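Local coordinates for protein putative transcriptional regulator (Salmonella typhimurium, PDB 1YYV) that is a putative transcriptional regulator of the HxlR helix-turn-helix family that probably binds DNA, its precise role being unknown, at residues 109-112 / 113-116. Sequence-based numbering, arbitrary orientation.
Sequences LADW and IELN
Trp112 and Asn116, one turn apart on helix 107-121, show how an asparagine can serve an aromatic neighbour and its backbone together. The Asn116 amide lies almost flat over one face of the indole, the two planes 11° apart, with ND2 3.6 Å from Trp112 CE2. Farther along that face Asn116 CB makes a CH-pi contact, 3.9 Å from the centroid of the six-membered ring. With CG of Trp112 anti to its backbone N (chi1 -175°), the ring runs beside its own carbonyl, and ND2 can donate to Trp112 O at 3.0 Å along a lone pair, nearly straight (163°). Asn116 N also donates to Trp112 O, at 2.9 Å but on a more bent path, so one carbonyl oxygen takes two hydrogen bonds. Ile113 CG1 packs at the indole edge, in the ring plane, 3.8 Å from Trp112 CE3, and Ile113 CD1 meets Leu109 CD1 more loosely at 4.3 Å. This apolar flank is buried, Ile113 and Leu109 packing on Val28 and Val106 of the second subunit. The Asp111 side is more open: Asp111 OD1 stands 3.2 Å from Glu114 OE1, two acceptors with no bond between them, while Glu114 OE2 accepts from Leu18 N of the second subunit. Such closeness would probably raise the affinity of one carboxylate for a proton, whereas the ND2 bond to Trp112 O probably limits rotation of the Asn116 amide and so favours its stack on the indole.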
loop_
_atom_site.group_PDB
_atom_site.type_symbol
_atom_site.label_atom_id
_atom_site.label_comp_id
_atom_site.label_asym_id
_atom_site.label_seq_id
_atom_site.Cartn_x
_atom_site.Cartn_y
_atom_site.Cartn_z
ATOM N N LEU A 109 -8.117 -0.439 4.134
ATOM C CA LEU A 109 -7.915 -0.222 2.684
ATOM C C LEU A 109 -8.263 -1.445 1.824
ATOM O O LEU A 109 -8.966 -1.312 0.815
ATOM C CB LEU A 109 -6.483 0.258 2.382
ATOM C CG LEU A 109 -6.040 0.523 0.938
ATOM C CD1 LEU A 109 -6.764 1.707 0.330
ATOM C CD2 LEU A 109 -4.548 0.729 0.936
ATOM N N ALA A 110 -7.753 -2.613 2.211
ATOM C CA ALA A 110 -8.072 -3.884 1.551
ATOM C C ALA A 110 -9.595 -4.170 1.542
ATOM O O ALA A 110 -10.171 -4.509 0.496
ATOM C CB ALA A 110 -7.340 -5.018 2.242
ATOM N N ASP A 111 -10.224 -4.048 2.715
ATOM C CA ASP A 111 -11.673 -4.113 2.810
ATOM C C ASP A 111 -12.405 -3.130 1.926
ATOM O O ASP A 111 -13.389 -3.497 1.300
ATOM C CB ASP A 111 -12.150 -3.963 4.260
ATOM C CG ASP A 111 -11.852 -5.196 5.087
ATOM O OD1 ASP A 111 -11.182 -6.130 4.546
ATOM O OD2 ASP A 111 -12.282 -5.233 6.281
ATOM N N TRP A 112 -11.957 -1.882 1.884
ATOM C CA TRP A 112 -12.646 -0.881 1.056
ATOM C C TRP A 112 -12.625 -1.306 -0.404
ATOM O O TRP A 112 -13.598 -1.110 -1.156
ATOM C CB TRP A 112 -12.005 0.512 1.192
ATOM C CG TRP A 112 -12.765 1.580 0.438
ATOM C CD1 TRP A 112 -13.711 2.424 0.945
ATOM C CD2 TRP A 112 -12.664 1.894 -0.965
ATOM N NE1 TRP A 112 -14.179 3.256 -0.046
ATOM C CE2 TRP A 112 -13.558 2.947 -1.223
ATOM C CE3 TRP A 112 -11.902 1.383 -2.029
ATOM C CZ2 TRP A 112 -13.717 3.500 -2.494
ATOM C CZ3 TRP A 112 -12.080 1.923 -3.290
ATOM C CH2 TRP A 112 -12.948 2.987 -3.505
ATOM N N ILE A 113 -11.490 -1.863 -0.795
ATOM C CA ILE A 113 -11.275 -2.261 -2.178
ATOM C C ILE A 113 -12.126 -3.494 -2.520
ATOM O O ILE A 113 -12.808 -3.487 -3.527
ATOM C CB ILE A 113 -9.787 -2.475 -2.490
ATOM C CG1 ILE A 113 -9.040 -1.149 -2.403
ATOM C CG2 ILE A 113 -9.610 -3.068 -3.865
ATOM C CD1 ILE A 113 -7.565 -1.249 -2.690
ATOM N N GLU A 114 -12.120 -4.515 -1.664
ATOM C CA GLU A 114 -12.936 -5.711 -1.878
ATOM C C GLU A 114 -14.434 -5.343 -1.997
ATOM O O GLU A 114 -15.143 -5.833 -2.855
ATOM C CB GLU A 114 -12.675 -6.720 -0.761
ATOM C CG GLU A 114 -11.203 -7.184 -0.648
ATOM C CD GLU A 114 -10.934 -8.047 0.608
ATOM O OE1 GLU A 114 -11.428 -7.688 1.719
ATOM O OE2 GLU A 114 -10.207 -9.077 0.500
ATOM N N LEU A 115 -14.872 -4.405 -1.168
ATOM C CA LEU A 115 -16.242 -3.908 -1.122
ATOM C C LEU A 115 -16.659 -3.011 -2.297
ATOM O O LEU A 115 -17.817 -3.039 -2.709
ATOM C CB LEU A 115 -16.379 -3.149 0.200
ATOM C CG LEU A 115 -17.578 -2.475 0.874
ATOM C CD1 LEU A 115 -18.961 -2.766 0.268
ATOM C CD2 LEU A 115 -17.519 -2.944 2.329
ATOM N N ASN A 116 -15.741 -2.194 -2.827
ATOM C CA ASN A 116 -16.100 -1.248 -3.896
ATOM C C ASN A 116 -15.604 -1.673 -5.270
ATOM O O ASN A 116 -15.657 -0.899 -6.238
ATOM C CB ASN A 116 -15.640 0.186 -3.570
ATOM C CG ASN A 116 -16.446 0.819 -2.441
ATOM O OD1 ASN A 116 -17.355 1.613 -2.677
ATOM N ND2 ASN A 116 -16.115 0.464 -1.216
#